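Extracellular ligand-binding receptor (Desulfitobacterium hafniense, PDB 4MLC) probably serves as the extracellular solute-binding receptor of an amino-acid transport system and also binds calcium ions. Local coordinates at residues 260-265 with 320-325. Residues are numbered along the deposited sequence; the frame is centred on the assembly and turned at random.
Sequences PQRPDS and PWEGVM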
ATOM      1  N   PRO A 260     -11.255   9.154   0.730  1.00 35.09           N
ATOM      2  CA  PRO A 260     -11.574  10.220   1.669  1.00 34.05           C
ATOM      3  C   PRO A 260     -12.983  10.716   1.476  1.00 34.35           C
ATOM      4  O   PRO A 260     -13.465  11.475   2.282  1.00 41.42           O
ATOM      5  CB  PRO A 260     -10.572  11.302   1.315  1.00 23.78           C
ATOM      6  CG  PRO A 260     -10.198  11.021  -0.084  1.00 26.60           C
ATOM      7  CD  PRO A 260     -10.208   9.553  -0.211  1.00 30.14           C
ATOM      8  N   GLN A 261     -13.639  10.272   0.416  1.00 32.17           N
ATOM      9  CA  GLN A 261     -15.073  10.557   0.261  1.00 28.76           C
ATOM     10  C   GLN A 261     -15.982   9.360   0.571  1.00 30.95           C
ATOM     11  O   GLN A 261     -17.171   9.407   0.285  1.00 30.72           O
ATOM     12  CB  GLN A 261     -15.369  11.069  -1.143  1.00 29.40           C
ATOM     13  CG  GLN A 261     -14.744  12.403  -1.453  1.00 73.99           C
ATOM     14  CD  GLN A 261     -14.724  12.687  -2.942  1.00 76.33           C
ATOM     15  OE1 GLN A 261     -15.139  11.851  -3.754  1.00 78.03           O
ATOM     16  NE2 GLN A 261     -14.231  13.865  -3.314  1.00 76.16           N
ATOM     17  N   ARG A 262     -15.429   8.285   1.137  1.00 42.04           N
ATOM     18  CA  ARG A 262     -16.251   7.146   1.577  1.00 47.32           C
ATOM     19  C   ARG A 262     -17.341   7.629   2.545  1.00 50.85           C
ATOM     20  O   ARG A 262     -17.034   8.292   3.532  1.00 45.16           O
ATOM     21  CB  ARG A 262     -15.390   6.056   2.239  1.00 41.06           C
ATOM     22  CG  ARG A 262     -16.147   4.744   2.462  1.00 45.11           C
ATOM     23  CD  ARG A 262     -15.299   3.620   3.047  1.00 40.25           C
ATOM     24  NE  ARG A 262     -15.174   3.723   4.499  1.00 47.35           N
ATOM     25  CZ  ARG A 262     -15.875   2.998   5.369  1.00 50.67           C
ATOM     26  NH1 ARG A 262     -16.758   2.108   4.936  1.00 41.74           N
ATOM     27  NH2 ARG A 262     -15.688   3.159   6.675  1.00 53.23           N
ATOM     28  N   PRO A 263     -18.620   7.304   2.258  1.00 54.03           N
ATOM     29  CA  PRO A 263     -19.787   7.842   2.983  1.00 56.21           C
ATOM     30  C   PRO A 263     -19.805   7.626   4.502  1.00 58.62           C
ATOM     31  O   PRO A 263     -20.312   8.500   5.201  1.00 63.10           O
ATOM     32  CB  PRO A 263     -20.972   7.102   2.352  1.00 51.60           C
ATOM     33  CG  PRO A 263     -20.487   6.669   1.017  1.00 51.03           C
ATOM     34  CD  PRO A 263     -19.024   6.375   1.189  1.00 51.20           C
ATOM     35  N   ASP A 264     -19.269   6.510   4.996  1.00 55.80           N
ATOM     36  CA  ASP A 264     -19.359   6.181   6.425  1.00 56.89           C
ATOM     37  C   ASP A 264     -18.843   7.276   7.381  1.00 49.96           C
ATOM     38  O   ASP A 264     -17.925   8.042   7.060  1.00 31.39           O
ATOM     39  CB  ASP A 264     -18.691   4.832   6.730  1.00 68.96           C
ATOM     40  CG  ASP A 264     -19.460   4.018   7.776  1.00 90.48           C
ATOM     41  OD1 ASP A 264     -20.375   3.257   7.387  1.00 96.23           O
ATOM     42  OD2 ASP A 264     -19.156   4.139   8.986  1.00 98.47           O
ATOM     43  N   SER A 265     -19.448   7.352   8.560  1.00 46.45           N
ATOM     44  CA  SER A 265     -19.077   8.386   9.516  1.00 49.65           C
ATOM     45  C   SER A 265     -17.664   8.185  10.072  1.00 46.82           C
ATOM     46  O   SER A 265     -17.050   9.126  10.545  1.00 42.66           O
ATOM     47  CB  SER A 265     -20.117   8.510  10.640  1.00 53.30           C
ATOM     48  OG  SER A 265     -20.486   7.243  11.154  1.00 58.66           O
ATOM     49  N   PRO A 320     -14.433  -8.844  11.354  1.00 53.43           N
ATOM     50  CA  PRO A 320     -14.128  -7.607  10.617  1.00 52.23           C
ATOM     51  C   PRO A 320     -14.019  -6.396  11.538  1.00 55.90           C
ATOM     52  O   PRO A 320     -14.791  -6.292  12.484  1.00 61.18           O
ATOM     53  CB  PRO A 320     -15.336  -7.438   9.682  1.00 50.59           C
ATOM     54  CG  PRO A 320     -16.012  -8.772   9.647  1.00 48.78           C
ATOM     55  CD  PRO A 320     -15.740  -9.406  10.976  1.00 50.65           C
ATOM     56  N   TRP A 321     -13.048  -5.523  11.282  1.00 57.42           N
ATOM     57  CA  TRP A 321     -12.929  -4.275  12.032  1.00 56.28           C
ATOM     58  C   TRP A 321     -13.121  -3.038  11.164  1.00 44.02           C
ATOM     59  O   TRP A 321     -12.315  -2.801  10.266  1.00 38.53           O
ATOM     60  CB  TRP A 321     -11.566  -4.155  12.711  1.00 60.38           C
ATOM     61  CG  TRP A 321     -11.626  -3.084  13.729  1.00 68.51           C
ATOM     62  CD1 TRP A 321     -11.028  -1.856  13.682  1.00 69.03           C
ATOM     63  CD2 TRP A 321     -12.404  -3.113  14.931  1.00 73.92           C
ATOM     64  NE1 TRP A 321     -11.362  -1.131  14.805  1.00 75.01           N
ATOM     65  CE2 TRP A 321     -12.207  -1.880  15.584  1.00 77.66           C
ATOM     66  CE3 TRP A 321     -13.237  -4.074  15.526  1.00 76.41           C
ATOM     67  CZ2 TRP A 321     -12.815  -1.580  16.806  1.00 84.44           C
ATOM     68  CZ3 TRP A 321     -13.835  -3.781  16.737  1.00 81.35           C
ATOM     69  CH2 TRP A 321     -13.624  -2.542  17.365  1.00 86.80           C
ATOM     70  N   GLU A 322     -14.151  -2.232  11.434  1.00 39.43           N
ATOM     71  CA  GLU A 322     -14.326  -1.013  10.642  1.00 40.85           C
ATOM     72  C   GLU A 322     -13.200   0.006  10.878  1.00 40.00           C
ATOM     73  O   GLU A 322     -12.932   0.446  11.998  1.00 37.56           O
ATOM     74  CB  GLU A 322     -15.704  -0.369  10.814  1.00 51.92           C
ATOM     75  CG  GLU A 322     -15.951   0.748   9.774  1.00 68.16           C
ATOM     76  CD  GLU A 322     -17.233   1.553  10.003  1.00 80.38           C
ATOM     77  OE1 GLU A 322     -18.048   1.637   9.059  1.00 86.19           O
ATOM     78  OE2 GLU A 322     -17.415   2.118  11.109  1.00 80.57           O
ATOM     79  N   GLY A 323     -12.517   0.353   9.803  1.00 39.89           N
ATOM     80  CA  GLY A 323     -11.441   1.309   9.891  1.00 35.91           C
ATOM     81  C   GLY A 323     -11.751   2.468   8.980  1.00 26.06           C
ATOM     82  O   GLY A 323     -12.756   2.496   8.277  1.00 40.20           O
ATOM     83  N   VAL A 324     -10.865   3.436   8.997  1.00 36.42           N
ATOM     84  CA  VAL A 324     -11.006   4.635   8.201  1.00 33.07           C
ATOM     85  C   VAL A 324     -10.972   4.321   6.706  1.00 24.42           C
ATOM     86  O   VAL A 324     -11.551   5.044   5.889  1.00 28.62           O
ATOM     87  CB  VAL A 324      -9.891   5.574   8.637  1.00 35.53           C
ATOM     88  CG1 VAL A 324      -9.318   6.369   7.489  1.00 37.32           C
ATOM     89  CG2 VAL A 324     -10.399   6.418   9.767  1.00 32.34           C
HETATM   90  N   MSE A 325     -10.331   3.203   6.365  1.00 25.27           N
HETATM   91  CA  MSE A 325     -10.197   2.747   4.981  1.00 21.93           C
HETATM   92  C   MSE A 325     -11.300   1.805   4.483  1.00 36.47           C
HETATM   93  O   MSE A 325     -11.382   1.513   3.290  1.00 32.64           O
HETATM   94  CB  MSE A 325      -8.876   2.029   4.832  1.00 20.03           C
HETATM   95  CG  MSE A 325      -7.685   2.915   5.115  1.00 19.13           C
HETATM   96 SE   MSE A 325      -6.024   1.989   4.787  0.70 32.64          SE
HETATM   97  CE  MSE A 325      -5.789   1.074   6.459  0.60 83.42           C
TER
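Arg262 and Glu322 carry the charged part of this contact through a long salt bridge, NH2 of Arg262 lying 3.7 Å from OE1 of Glu322. The carboxylate oxygen arrives at the edge of the guanidinium, near its plane, while the two flat groups are turned 76° apart. Glu322 suits the place because its chain, with CG anti to the backbone N (chi1 -169°) and extended beyond, spans the distance from the strand to the loop. An alanine in place of Glu322 would probably leave Arg262 NH2 without its charged mate on the strand.

Asp264 approaches Glu322 from the opposite direction, and its OD2 lies 2.7 Å from OE1 of Glu322. Arg262 would probably offset part of the repulsion between these like charges.

Among polar backbone groups, O of Gly323 lies 3.4 Å from Arg262 NH2, obliquely to the guanidinium. An arginine, bent at chi3 (82°), can meet Glu322 while its NE bonds to the hydroxyl of Thr267, which also bonds to Val324 O.

Asp264, a short acceptor side chain common at N-caps, precedes helix 265-278, so the contact joins the start of that helix to the small antiparallel hairpin of strands 321-323 and 326-328, within a periplasmic-binding-protein fold.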